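Local coordinates for aromatic-ring-hydroxylating dioxygenase beta subunit (Catenulispora acidiphila, PDB 6VW4) that is of unknown function but belongs to the NTF2-like superfamily and binds the aromatic polyketide-type compound S-DNPA, at the interface of chains A and B. Residues are numbered along the deposited sequence; one frame, centred on the assembly and turned at random. Chains: chain A/B, Aromatic-ring-hydroxylating dioxygenase beta subunit.

Contact 1: the interface of chains A and B. Residues chain A 101, 117, 119, 142, 146; chain B 75, 77.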
ATOM      1  N   TYR A 101      -4.187  -7.031   3.814  1.00 25.40           N
ATOM      2  CA  TYR A 101      -4.880  -7.063   2.538  1.00 33.07           C
ATOM      3  C   TYR A 101      -3.856  -7.289   1.443  1.00 30.48           C
ATOM      4  O   TYR A 101      -2.734  -6.755   1.490  1.00 32.96           O
ATOM      5  CB  TYR A 101      -5.647  -5.749   2.266  1.00 26.45           C
ATOM      6  CG  TYR A 101      -6.849  -5.477   3.165  1.00 29.82           C
ATOM      7  CD1 TYR A 101      -7.362  -6.466   4.019  1.00 33.63           C
ATOM      8  CD2 TYR A 101      -7.464  -4.225   3.164  1.00 29.41           C
ATOM      9  CE1 TYR A 101      -8.468  -6.211   4.806  1.00 33.08           C
ATOM     10  CE2 TYR A 101      -8.538  -3.960   3.931  1.00 32.34           C
ATOM     11  CZ  TYR A 101      -9.060  -4.964   4.731  1.00 32.60           C
ATOM     12  OH  TYR A 101     -10.145  -4.666   5.508  1.00 34.17           O
ATOM     13  N   SER A 117      -9.003  -9.053  -4.800  1.00 36.37           N
ATOM     14  CA  SER A 117      -8.703  -8.516  -3.496  1.00 40.23           C
ATOM     15  C   SER A 117      -8.788  -9.659  -2.493  1.00 47.09           C
ATOM     16  O   SER A 117      -9.749 -10.423  -2.518  1.00 38.95           O
ATOM     17  CB  SER A 117      -9.697  -7.398  -3.193  1.00 45.90           C
ATOM     18  OG  SER A 117      -9.911  -7.192  -1.829  1.00 58.54           O
ATOM     19  N   PRO A 119      -8.013 -10.841   1.680  1.00 36.39           N
ATOM     20  CA  PRO A 119      -7.538 -10.777   3.065  1.00 35.94           C
ATOM     21  C   PRO A 119      -6.683 -12.003   3.347  1.00 39.85           C
ATOM     22  O   PRO A 119      -6.973 -13.110   2.882  1.00 41.67           O
ATOM     23  CB  PRO A 119      -8.826 -10.761   3.905  1.00 40.02           C
ATOM     24  CG  PRO A 119      -9.900 -11.212   3.020  1.00 39.56           C
ATOM     25  CD  PRO A 119      -9.455 -11.104   1.582  1.00 38.98           C
ATOM     26  N   ASP A 142     -11.818 -12.446  -1.931  1.00 42.90           N
ATOM     27  CA  ASP A 142     -13.073 -11.720  -1.746  1.00 48.37           C
ATOM     28  C   ASP A 142     -14.121 -12.151  -2.783  1.00 56.36           C
ATOM     29  O   ASP A 142     -15.308 -12.273  -2.455  1.00 42.84           O
ATOM     30  CB  ASP A 142     -12.859 -10.205  -1.822  1.00 37.27           C
ATOM     31  CG  ASP A 142     -12.403  -9.581  -0.485  1.00 51.24           C
ATOM     32  OD1 ASP A 142     -12.563 -10.200   0.586  1.00 41.27           O
ATOM     33  OD2 ASP A 142     -11.887  -8.438  -0.528  1.00 42.59           O
ATOM     34  N   VAL A 146     -17.729 -13.754  -1.706  1.00 63.27           N
ATOM     35  CA  VAL A 146     -18.991 -13.070  -1.995  1.00 68.06           C
ATOM     36  C   VAL A 146     -20.026 -14.044  -2.562  1.00 68.02           C
ATOM     37  O   VAL A 146     -21.194 -14.018  -2.157  1.00 60.34           O
ATOM     38  CB  VAL A 146     -18.739 -11.870  -2.924  1.00 56.64           C
ATOM     39  CG1 VAL A 146     -19.983 -11.473  -3.681  1.00 63.82           C
ATOM     40  CG2 VAL A 146     -18.249 -10.670  -2.103  1.00 60.00           C
TER
ATOM     41  N   GLN B  75     -18.410  -6.915  -0.841  1.00 53.89           N
ATOM     42  CA  GLN B  75     -17.230  -6.843   0.027  1.00 40.75           C
ATOM     43  C   GLN B  75     -16.351  -5.675  -0.393  1.00 30.47           C
ATOM     44  O   GLN B  75     -15.710  -5.718  -1.443  1.00 39.17           O
ATOM     45  CB  GLN B  75     -16.426  -8.144   0.008  1.00 36.98           C
ATOM     46  CG  GLN B  75     -15.272  -8.177   1.025  1.00 46.23           C
ATOM     47  CD  GLN B  75     -15.733  -7.932   2.465  1.00 45.74           C
ATOM     48  OE1 GLN B  75     -16.460  -8.747   3.033  1.00 47.93           O
ATOM     49  NE2 GLN B  75     -15.316  -6.806   3.056  1.00 35.93           N
ATOM     50  N   ARG B  77     -13.069  -3.055   0.430  1.00 33.69           N
ATOM     51  CA  ARG B  77     -11.730  -3.023   0.996  1.00 35.62           C
ATOM     52  C   ARG B  77     -11.191  -1.616   0.821  1.00 34.87           C
ATOM     53  O   ARG B  77     -11.367  -1.023  -0.241  1.00 34.75           O
ATOM     54  CB  ARG B  77     -10.759  -3.981   0.310  1.00 32.12           C
ATOM     55  CG  ARG B  77     -11.041  -5.450   0.490  1.00 35.22           C
ATOM     56  CD  ARG B  77     -11.034  -5.865   1.936  1.00 42.46           C
ATOM     57  NE  ARG B  77     -11.550  -7.213   2.041  1.00 40.62           N
ATOM     58  CZ  ARG B  77     -11.932  -7.777   3.172  1.00 38.29           C
ATOM     59  NH1 ARG B  77     -11.842  -7.102   4.291  1.00 39.02           N
ATOM     60  NH2 ARG B  77     -12.405  -9.009   3.172  1.00 41.96           N
TER
HETATM   61  O   HOH W   1     -13.059  -6.256  -2.432  1.00 37.14           O
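B:Arg77 meets A:Asp142 side-on in a two-pronged salt bridge. Its NH2 donates to OD1 of A:Asp142 at 2.9 Å. Its NE donates to OD2 of A:Asp142, also at 2.9 Å. Both bonds are nearly straight and use the syn lone pairs of the carboxylate. The carboxylate and guanidinium planes lie 15° apart, close to coplanar. The arginine bends at chi2 (-59°), which turns its end from the strand toward the acid.

A second-shell bond steadies the carboxylate. A:Ser117 OG donates to A:Asp142 OD2 at 2.7 Å from the anti side, tilted out of the carboxylate plane. OD2 thus accepts from both the serine and the arginine. The two donors would probably stabilise the negative charge and favour the ionised form of the acid. A water is held 3.1 Å from A:Asp142 OD2 and links it to the backbone O of B:Gln75.

Flat groups are packed as well. B:Arg77 CD sits over one face of the A:Tyr101 ring, 3.7 Å from the centroid, in a CH-pi contact offset toward the rim. B:Arg77 NH1 gives a weak hydrogen bond to the phenol OH of A:Tyr101. The amide NE2 of B:Gln75 lies over one guanidinium face, and A:Pro119 CB lies toward the rim of the other.

Apolar contacts complete the patch. A:Asp142 CG touches B:Gln75 CG at 3.5 Å. Farther along, A:Val146 CG2 meets B:Gln75 CB at 3.8 Å.

In the fold, B:Gln75 and B:Arg77 start strand 75-86. They face strands 96-108 and 111-126 and the C-terminal helix 142-147 of chain A.

Contact 2: the interface of chains A and B. Residues chain A 8, 11; chain B 9, 12.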
ATOM      1  N   ALA A   8       6.933  -1.525  17.351  1.00 37.85           N
ATOM      2  CA  ALA A   8       7.151  -0.801  16.114  1.00 40.92           C
ATOM      3  C   ALA A   8       8.217  -1.454  15.254  1.00 45.87           C
ATOM      4  O   ALA A   8       8.118  -1.445  14.019  1.00 40.17           O
ATOM      5  CB  ALA A   8       7.558   0.630  16.416  1.00 43.03           C
ATOM      6  N   TYR A  11       7.008  -4.414  13.441  1.00 30.82           N
ATOM      7  CA  TYR A  11       6.063  -4.071  12.382  1.00 32.77           C
ATOM      8  C   TYR A  11       6.809  -3.808  11.078  1.00 30.56           C
ATOM      9  O   TYR A  11       6.500  -4.391  10.029  1.00 30.39           O
ATOM     10  CB  TYR A  11       5.234  -2.855  12.840  1.00 32.75           C
ATOM     11  CG  TYR A  11       4.066  -2.513  11.990  1.00 30.14           C
ATOM     12  CD1 TYR A  11       4.199  -1.627  10.919  1.00 30.00           C
ATOM     13  CD2 TYR A  11       2.835  -3.060  12.243  1.00 34.47           C
ATOM     14  CE1 TYR A  11       3.129  -1.309  10.131  1.00 33.61           C
ATOM     15  CE2 TYR A  11       1.754  -2.739  11.472  1.00 31.73           C
ATOM     16  CZ  TYR A  11       1.909  -1.879  10.409  1.00 33.60           C
ATOM     17  OH  TYR A  11       0.820  -1.582   9.662  1.00 28.36           O
TER
ATOM     18  N   ALA B   9       8.494   5.201  15.582  1.00 38.07           N
ATOM     19  CA  ALA B   9       7.614   4.263  16.271  1.00 42.39           C
ATOM     20  C   ALA B   9       6.171   4.725  16.171  1.00 34.25           C
ATOM     21  O   ALA B   9       5.256   3.905  16.067  1.00 32.28           O
ATOM     22  CB  ALA B   9       8.014   4.104  17.738  1.00 38.31           C
ATOM     23  N   ALA B  12       4.721   3.625  12.621  1.00 28.68           N
ATOM     24  CA  ALA B  12       4.183   2.263  12.662  1.00 33.42           C
ATOM     25  C   ALA B  12       2.906   2.162  13.502  1.00 32.50           C
ATOM     26  O   ALA B  12       1.987   1.397  13.167  1.00 30.93           O
ATOM     27  CB  ALA B  12       5.244   1.300  13.205  1.00 27.46           C
TER
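A:Tyr11 holds CG anti to its own backbone N (chi1 -170°), and its ring stands across the CA-CB bond (chi2 -90°), with CD1 turned to B:Ala12. Both residues lie in helix 8-26, the long N-terminal helix of this SnoaL-like, NTF2-like fold. The same helix from each chain supplies the contact. The two helices are strongly inclined to each other and draw close near their N-terminal ends.

The methyl of B:Ala12 sits over the ring face near its rim, with CB 3.9 Å from CD1 of A:Tyr11. The backbone O of B:Ala12 lies over the same face, 4.2 Å above the plane and over the ring centre.

The alanines fill the rest of the patch. A:Ala8 CB points straight at the other helix and meets B:Ala9 CA at 3.6 Å. It also packs beside the methyl of B:Ala9, CB to CB at 3.7 Å. The methyl of B:Ala12 lies 4.0 Å from A:Ala8 CB, so this one methyl touches both the alanine and the tyrosine of chain A.

Small side chains let the backbones come near. The CA atoms of A:Ala8 and B:Ala9 are 5.1 Å apart. The spacing widens one turn later, where the CA atoms of A:Tyr11 and B:Ala12 are 6.6 Å apart.

The C-alpha centres of contact 1 and contact 2 lie about 25 Å apart on the same A-B interface. They share no residue and no secondary-structure element. Contact 1 joins a strand of chain B to strands and the C-terminal helix of chain A, and its core is charged. Contact 2 joins the N-terminal helices of both chains and is built on small apolar groups. The two chains therefore touch near both ends of the interface. The interface is not an exact two-fold, and the deposited assembly has three copies. This would suit a trimer, but the structure alone does not show that it forms in solution.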